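Local coordinates for protein 2-dehydropantoate 2-reductase, putative (Enterococcus faecalis, PDB 2EW2) that probably catalyses the NADPH-dependent reduction of 2-dehydropantoate (ketopantoate) to (R)-pantoate, a step on the route to pantothenate, at residues B[4-9]-B[77-82]; B[45-50]-B[141-146]. All blocks are in the same frame, centred on the assembly; numbering follows the deposited sequence.

Contact 1: residues B[4-9]-B[77-82]; sequences MKIAIA and LIIALT
Ile8 and Ile79 share the same first torsion, CG1 anti to the carbonyl carbon, but part at the second: chi2 is -68° in Ile8 and 160° in Ile79. The two side chains rise side by side from one face of the sheet, and the fold-back in Ile8 sets its CD1 3.7 Å from CD1 of Ile79. The Ile6 side chain crosses that of Ile79 obliquely, its CG2 3.7 Å from Ile79 CD1, so that this methyl packs against two residues of the adjoining strand. Leu77 CD2 touches both Ile6 CG2 and the selenium of Met4, a selenomethionine whose extended first two torsions carry SE to 4.2 Å from Leu77 CB and CD2; the bend at chi3 (-93°) only turns CE.

The backbones beneath are adjacent parallel strands at the centre of a Rossmann-type sheet, the first strand leading into a glycine-rich GxGxxG turn, consistent with the dinucleotide site of this reductase family. Helix 13-24 covers the face of Ile6, Ile8 and Ile79, Leu18 and Leu22 resting on Ile79; helix 84-94 covers the other, where Phe91 and Ile94 meet Ile78. On that second face the small Ala7 and Ala9 leave the larger part to Ile78, whose CG2 lies 3.8 Å from Ala9 CB.

Between the faces runs a parallel ladder. Ala7 takes Leu77 O with its N-H and gives its own oxygen to Ile79 N, both at 2.9 Å, and Ala9 N follows on Ile79 O at 2.8 Å. At the strand ends Ala9 O gathers several donors: Leu81 N binds firmly at 2.9 Å, while the N-H and the hydroxyl OG1 of Thr82 add weak bonds.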
HETATM    1  N   MSE B   4      -0.175 -12.822  47.368  1.00 33.79           N
HETATM    2  CA  MSE B   4       0.687 -12.324  46.334  1.00 31.75           C
HETATM    3  C   MSE B   4       0.795 -10.806  46.457  1.00 28.99           C
HETATM    4  O   MSE B   4      -0.166 -10.148  46.858  1.00 28.18           O
HETATM    5  CB  MSE B   4       0.103 -12.733  44.998  1.00 31.69           C
HETATM    6  CG  MSE B   4       1.065 -12.754  43.876  1.00 32.25           C
HETATM    7 SE   MSE B   4       0.188 -13.569  42.373  0.85 35.36          SE
HETATM    8  CE  MSE B   4       0.762 -15.442  42.619  1.00 32.68           C
ATOM      9  N   LYS B   5       1.979 -10.266  46.168  1.00 26.38           N
ATOM     10  CA  LYS B   5       2.151  -8.822  46.032  1.00 25.10           C
ATOM     11  C   LYS B   5       1.880  -8.471  44.566  1.00 23.08           C
ATOM     12  O   LYS B   5       2.593  -8.931  43.673  1.00 22.36           O
ATOM     13  CB  LYS B   5       3.556  -8.365  46.440  1.00 24.71           C
ATOM     14  CG  LYS B   5       3.947  -8.693  47.884  1.00 27.54           C
ATOM     15  CD  LYS B   5       5.307  -8.074  48.242  1.00 27.12           C
ATOM     16  CE  LYS B   5       5.758  -8.531  49.623  1.00 33.47           C
ATOM     17  NZ  LYS B   5       6.549  -9.810  49.518  1.00 37.33           N
ATOM     18  N   ILE B   6       0.847  -7.671  44.333  1.00 21.78           N
ATOM     19  CA  ILE B   6       0.380  -7.360  42.960  1.00 20.95           C
ATOM     20  C   ILE B   6       0.292  -5.865  42.717  1.00 21.26           C
ATOM     21  O   ILE B   6      -0.340  -5.144  43.501  1.00 22.31           O
ATOM     22  CB  ILE B   6      -1.006  -8.012  42.667  1.00 20.97           C
ATOM     23  CG1 ILE B   6      -0.988  -9.497  43.045  1.00 19.45           C
ATOM     24  CG2 ILE B   6      -1.441  -7.791  41.169  1.00 20.83           C
ATOM     25  CD1 ILE B   6      -2.356 -10.195  43.026  1.00 20.60           C
ATOM     26  N   ALA B   7       0.927  -5.409  41.635  1.00 19.89           N
ATOM     27  CA  ALA B   7       0.824  -4.035  41.183  1.00 19.78           C
ATOM     28  C   ALA B   7      -0.112  -4.001  39.972  1.00 19.48           C
ATOM     29  O   ALA B   7      -0.073  -4.896  39.108  1.00 18.52           O
ATOM     30  CB  ALA B   7       2.171  -3.483  40.823  1.00 19.31           C
ATOM     31  N   ILE B   8      -1.001  -3.007  39.969  1.00 19.48           N
ATOM     32  CA  ILE B   8      -1.931  -2.795  38.864  1.00 19.68           C
ATOM     33  C   ILE B   8      -1.422  -1.612  38.062  1.00 19.56           C
ATOM     34  O   ILE B   8      -1.477  -0.484  38.532  1.00 19.52           O
ATOM     35  CB  ILE B   8      -3.388  -2.493  39.360  1.00 19.79           C
ATOM     36  CG1 ILE B   8      -3.880  -3.540  40.363  1.00 20.39           C
ATOM     37  CG2 ILE B   8      -4.348  -2.365  38.168  1.00 20.03           C
ATOM     38  CD1 ILE B   8      -4.113  -4.916  39.797  1.00 23.86           C
ATOM     39  N   ALA B   9      -0.916  -1.871  36.858  1.00 19.63           N
ATOM     40  CA  ALA B   9      -0.349  -0.808  36.021  1.00 20.22           C
ATOM     41  C   ALA B   9      -1.436  -0.268  35.090  1.00 20.41           C
ATOM     42  O   ALA B   9      -1.734  -0.845  34.031  1.00 20.66           O
ATOM     43  CB  ALA B   9       0.880  -1.330  35.223  1.00 19.72           C
ATOM     44  N   LEU B  77       3.684  -9.887  40.875  1.00 18.98           N
ATOM     45  CA  LEU B  77       2.872  -9.832  39.649  1.00 18.92           C
ATOM     46  C   LEU B  77       2.545  -8.403  39.323  1.00 18.90           C
ATOM     47  O   LEU B  77       2.163  -7.638  40.203  1.00 19.10           O
ATOM     48  CB  LEU B  77       1.559 -10.622  39.792  1.00 18.88           C
ATOM     49  CG  LEU B  77       0.550 -10.613  38.622  1.00 18.73           C
ATOM     50  CD1 LEU B  77       1.132 -11.323  37.388  1.00 16.61           C
ATOM     51  CD2 LEU B  77      -0.797 -11.238  39.028  1.00 18.20           C
ATOM     52  N   ILE B  78       2.694  -8.046  38.055  1.00 18.21           N
ATOM     53  CA  ILE B  78       2.179  -6.779  37.565  1.00 18.28           C
ATOM     54  C   ILE B  78       1.089  -7.113  36.548  1.00 18.62           C
ATOM     55  O   ILE B  78       1.289  -7.964  35.677  1.00 18.80           O
ATOM     56  CB  ILE B  78       3.275  -5.891  36.915  1.00 18.63           C
ATOM     57  CG1 ILE B  78       4.382  -5.564  37.928  1.00 18.17           C
ATOM     58  CG2 ILE B  78       2.668  -4.539  36.370  1.00 17.28           C
ATOM     59  CD1 ILE B  78       5.648  -4.991  37.269  1.00 17.76           C
ATOM     60  N   ILE B  79      -0.066  -6.473  36.701  1.00 18.64           N
ATOM     61  CA  ILE B  79      -1.143  -6.603  35.740  1.00 18.95           C
ATOM     62  C   ILE B  79      -1.147  -5.349  34.876  1.00 19.07           C
ATOM     63  O   ILE B  79      -1.354  -4.250  35.376  1.00 18.45           O
ATOM     64  CB  ILE B  79      -2.531  -6.800  36.396  1.00 19.10           C
ATOM     65  CG1 ILE B  79      -2.541  -8.106  37.197  1.00 19.44           C
ATOM     66  CG2 ILE B  79      -3.622  -6.806  35.286  1.00 17.72           C
ATOM     67  CD1 ILE B  79      -3.645  -8.206  38.281  1.00 18.88           C
ATOM     68  N   ALA B  80      -0.897  -5.535  33.582  1.00 19.45           N
ATOM     69  CA  ALA B  80      -0.785  -4.430  32.637  1.00 20.55           C
ATOM     70  C   ALA B  80      -2.134  -4.105  31.982  1.00 21.91           C
ATOM     71  O   ALA B  80      -2.697  -4.939  31.276  1.00 21.31           O
ATOM     72  CB  ALA B  80       0.247  -4.769  31.568  1.00 19.94           C
ATOM     73  N   LEU B  81      -2.633  -2.890  32.226  1.00 23.95           N
ATOM     74  CA  LEU B  81      -3.844  -2.380  31.589  1.00 25.91           C
ATOM     75  C   LEU B  81      -3.669  -0.998  30.945  1.00 27.72           C
ATOM     76  O   LEU B  81      -4.609  -0.468  30.345  1.00 29.13           O
ATOM     77  CB  LEU B  81      -5.001  -2.350  32.590  1.00 26.31           C
ATOM     78  CG  LEU B  81      -5.556  -3.747  32.874  1.00 27.06           C
ATOM     79  CD1 LEU B  81      -6.001  -3.878  34.311  1.00 28.92           C
ATOM     80  CD2 LEU B  81      -6.702  -4.067  31.889  1.00 28.36           C
ATOM     81  N   THR B  82      -2.475  -0.418  31.074  1.00 28.61           N
ATOM     82  CA  THR B  82      -2.126   0.860  30.442  1.00 29.37           C
ATOM     83  C   THR B  82      -2.227   0.721  28.919  1.00 30.13           C
ATOM     84  O   THR B  82      -1.701  -0.249  28.348  1.00 30.57           O
ATOM     85  CB  THR B  82      -0.672   1.229  30.818  1.00 29.74           C
ATOM     86  OG1 THR B  82      -0.551   1.268  32.245  1.00 30.01           O
ATOM     87  CG2 THR B  82      -0.256   2.581  30.258  1.00 30.99           C
TER

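Contact 2: residues B[45-50]-B[141-146]; sequences NGLIAD and GRVKLL
Arg142 reaches over Ile48 from the neighbouring parallel strand, the two residues pointing the same way from one face. Its CB stands 4.1 Å from Ile48 O, the carbonyl that also receives Val143 N. The chain then bends at chi3 (78°), which turns the guanidinium back across the isoleucine: CZ comes to 4.1 Å from Ile48 CG2, and this methyl lies under one face of the group, offset toward its rim. At the tip NH1 closes to 3.2 Å from Ile48 CD1, a tight nitrogen-to-methyl contact, not a hydrogen bond. Glu55 of strand 54-58 also touches the arginine.

Farther along that face Asp50 OD2 packs on Lys144 CE at 3.6 Å; it lies 4.4 Å from Lys144 NZ, beyond a salt bridge, though the pair may still attract. The opposite face is apolar, with Ala49 CB against Val143 CG2 at 3.8 Å. Just before the strands begin, a water donates to both Gly46 O and Gly141 O, and Gly141 O also accepts Ile48 N at 3.0 Å. This parallel pair forms the middle of a small four-stranded mixed sheet, flanked by antiparallel strands 54-58 and 136-139 and packed on helix 13-24 of the Rossmann-type domain.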
ATOM      1  N   ASN B  45     -10.010   9.239  50.154  1.00 33.28           N
ATOM      2  CA  ASN B  45     -11.173   8.431  50.523  1.00 33.11           C
ATOM      3  C   ASN B  45     -11.075   6.935  50.251  1.00 32.83           C
ATOM      4  O   ASN B  45     -12.052   6.214  50.438  1.00 32.76           O
ATOM      5  CB  ASN B  45     -12.411   8.956  49.787  1.00 34.04           C
ATOM      6  CG  ASN B  45     -12.664  10.428  50.031  1.00 36.27           C
ATOM      7  OD1 ASN B  45     -12.744  10.881  51.177  1.00 38.86           O
ATOM      8  ND2 ASN B  45     -12.793  11.192  48.946  1.00 38.29           N
ATOM      9  N   GLY B  46      -9.917   6.462  49.800  1.00 32.10           N
ATOM     10  CA  GLY B  46      -9.801   5.074  49.346  1.00 31.22           C
ATOM     11  C   GLY B  46     -10.443   4.969  47.970  1.00 30.56           C
ATOM     12  O   GLY B  46     -11.038   5.938  47.481  1.00 30.49           O
ATOM     13  N   LEU B  47     -10.312   3.803  47.344  1.00 29.57           N
ATOM     14  CA  LEU B  47     -10.979   3.520  46.077  1.00 28.52           C
ATOM     15  C   LEU B  47     -12.391   3.055  46.373  1.00 28.58           C
ATOM     16  O   LEU B  47     -12.583   2.063  47.072  1.00 28.33           O
ATOM     17  CB  LEU B  47     -10.212   2.454  45.286  1.00 28.00           C
ATOM     18  CG  LEU B  47     -10.832   1.852  44.013  1.00 28.37           C
ATOM     19  CD1 LEU B  47     -11.166   2.930  42.963  1.00 26.19           C
ATOM     20  CD2 LEU B  47      -9.913   0.781  43.430  1.00 27.30           C
ATOM     21  N   ILE B  48     -13.372   3.766  45.822  1.00 28.79           N
ATOM     22  CA  ILE B  48     -14.772   3.520  46.122  1.00 29.50           C
ATOM     23  C   ILE B  48     -15.444   2.870  44.931  1.00 30.15           C
ATOM     24  O   ILE B  48     -15.399   3.404  43.812  1.00 29.58           O
ATOM     25  CB  ILE B  48     -15.517   4.832  46.506  1.00 29.89           C
ATOM     26  CG1 ILE B  48     -14.890   5.436  47.767  1.00 30.26           C
ATOM     27  CG2 ILE B  48     -17.032   4.575  46.725  1.00 29.19           C
ATOM     28  CD1 ILE B  48     -15.362   6.838  48.064  1.00 30.77           C
ATOM     29  N   ALA B  49     -16.058   1.715  45.186  1.00 30.56           N
ATOM     30  CA  ALA B  49     -16.807   0.995  44.176  1.00 31.29           C
ATOM     31  C   ALA B  49     -18.280   0.869  44.544  1.00 32.11           C
ATOM     32  O   ALA B  49     -18.626   0.582  45.693  1.00 32.41           O
ATOM     33  CB  ALA B  49     -16.220  -0.371  43.954  1.00 31.02           C
ATOM     34  N   ASP B  50     -19.136   1.115  43.559  1.00 32.26           N
ATOM     35  CA  ASP B  50     -20.508   0.669  43.612  1.00 32.90           C
ATOM     36  C   ASP B  50     -20.494  -0.719  42.996  1.00 32.88           C
ATOM     37  O   ASP B  50     -20.567  -0.878  41.779  1.00 32.58           O
ATOM     38  CB  ASP B  50     -21.430   1.625  42.851  1.00 33.07           C
ATOM     39  CG  ASP B  50     -22.858   1.120  42.765  1.00 35.02           C
ATOM     40  OD1 ASP B  50     -23.177   0.054  43.354  1.00 37.25           O
ATOM     41  OD2 ASP B  50     -23.664   1.789  42.092  1.00 37.67           O
ATOM     42  N   GLY B 141     -11.476   8.182  41.457  1.00 27.15           N
ATOM     43  CA  GLY B 141     -11.555   7.324  42.632  1.00 26.67           C
ATOM     44  C   GLY B 141     -12.877   6.610  42.855  1.00 26.90           C
ATOM     45  O   GLY B 141     -13.111   6.066  43.938  1.00 26.19           O
ATOM     46  N   ARG B 142     -13.747   6.613  41.840  1.00 26.63           N
ATOM     47  CA  ARG B 142     -15.093   6.062  41.977  1.00 27.34           C
ATOM     48  C   ARG B 142     -15.483   5.256  40.742  1.00 26.33           C
ATOM     49  O   ARG B 142     -15.560   5.792  39.621  1.00 25.52           O
ATOM     50  CB  ARG B 142     -16.127   7.163  42.251  1.00 27.77           C
ATOM     51  CG  ARG B 142     -15.879   7.952  43.537  1.00 29.53           C
ATOM     52  CD  ARG B 142     -16.936   9.034  43.738  1.00 31.13           C
ATOM     53  NE  ARG B 142     -18.188   8.471  44.241  1.00 38.78           N
ATOM     54  CZ  ARG B 142     -18.447   8.242  45.528  1.00 41.16           C
ATOM     55  NH1 ARG B 142     -17.548   8.538  46.460  1.00 43.74           N
ATOM     56  NH2 ARG B 142     -19.608   7.723  45.887  1.00 42.78           N
ATOM     57  N   VAL B 143     -15.718   3.969  40.964  1.00 25.10           N
ATOM     58  CA  VAL B 143     -16.041   3.038  39.889  1.00 25.43           C
ATOM     59  C   VAL B 143     -17.361   2.311  40.136  1.00 25.42           C
ATOM     60  O   VAL B 143     -17.816   2.191  41.282  1.00 25.75           O
ATOM     61  CB  VAL B 143     -14.888   2.013  39.604  1.00 25.19           C
ATOM     62  CG1 VAL B 143     -13.592   2.749  39.245  1.00 26.25           C
ATOM     63  CG2 VAL B 143     -14.666   1.045  40.779  1.00 25.39           C
ATOM     64  N   LYS B 144     -17.964   1.844  39.051  1.00 25.12           N
ATOM     65  CA  LYS B 144     -19.206   1.106  39.115  1.00 25.78           C
ATOM     66  C   LYS B 144     -19.003  -0.245  38.464  1.00 25.81           C
ATOM     67  O   LYS B 144     -18.571  -0.345  37.300  1.00 26.21           O
ATOM     68  CB  LYS B 144     -20.350   1.875  38.434  1.00 26.01           C
ATOM     69  CG  LYS B 144     -21.720   1.212  38.607  1.00 26.76           C
ATOM     70  CD  LYS B 144     -22.823   2.022  37.948  1.00 27.22           C
ATOM     71  CE  LYS B 144     -24.188   1.689  38.563  1.00 30.26           C
ATOM     72  NZ  LYS B 144     -25.227   2.650  38.083  1.00 33.41           N
ATOM     73  N   LEU B 145     -19.326  -1.280  39.223  1.00 25.96           N
ATOM     74  CA  LEU B 145     -19.030  -2.644  38.839  1.00 26.75           C
ATOM     75  C   LEU B 145     -20.323  -3.427  38.849  1.00 27.23           C
ATOM     76  O   LEU B 145     -20.963  -3.545  39.894  1.00 27.74           O
ATOM     77  CB  LEU B 145     -18.022  -3.264  39.826  1.00 26.49           C
ATOM     78  CG  LEU B 145     -16.673  -2.553  40.056  1.00 26.61           C
ATOM     79  CD1 LEU B 145     -15.781  -3.358  40.978  1.00 25.13           C
ATOM     80  CD2 LEU B 145     -15.952  -2.282  38.721  1.00 23.63           C
ATOM     81  N   LEU B 146     -20.705  -3.944  37.682  1.00 27.51           N
ATOM     82  CA  LEU B 146     -21.925  -4.733  37.537  1.00 27.97           C
ATOM     83  C   LEU B 146     -21.596  -5.966  36.731  1.00 28.25           C
ATOM     84  O   LEU B 146     -20.577  -6.003  36.035  1.00 28.03           O
ATOM     85  CB  LEU B 146     -22.989  -3.935  36.772  1.00 28.52           C
ATOM     86  CG  LEU B 146     -23.486  -2.648  37.418  1.00 29.14           C
ATOM     87  CD1 LEU B 146     -24.474  -1.937  36.485  1.00 30.79           C
ATOM     88  CD2 LEU B 146     -24.136  -2.979  38.772  1.00 32.60           C
TER
HETATM   89  O   HOH W   1     -12.164   7.809  45.837  1.00 30.72           O

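Overall arrangement
Contact 1 and contact 2 illustrate how one nucleotide-binding-type domain can build two sheets that share a helix as a contact surface. Their centres lie 18 Å apart and their nearest atoms about 8 Å, so they do not touch. Contact 1 belongs to the central eight-stranded sheet, contact 2 to the smaller four-stranded one, and helix 13-24 meets both, turning Ser16 and Ile20 to contact 2. Along the chain the segments alternate, 4-9, 45-50, 77-82, 141-146, so the path goes from the large sheet to the small one, back to the large and again to the small. The two sheets are thereby interleaved within a single domain, consistent with the NADP-binding half of a ketopantoate reductase.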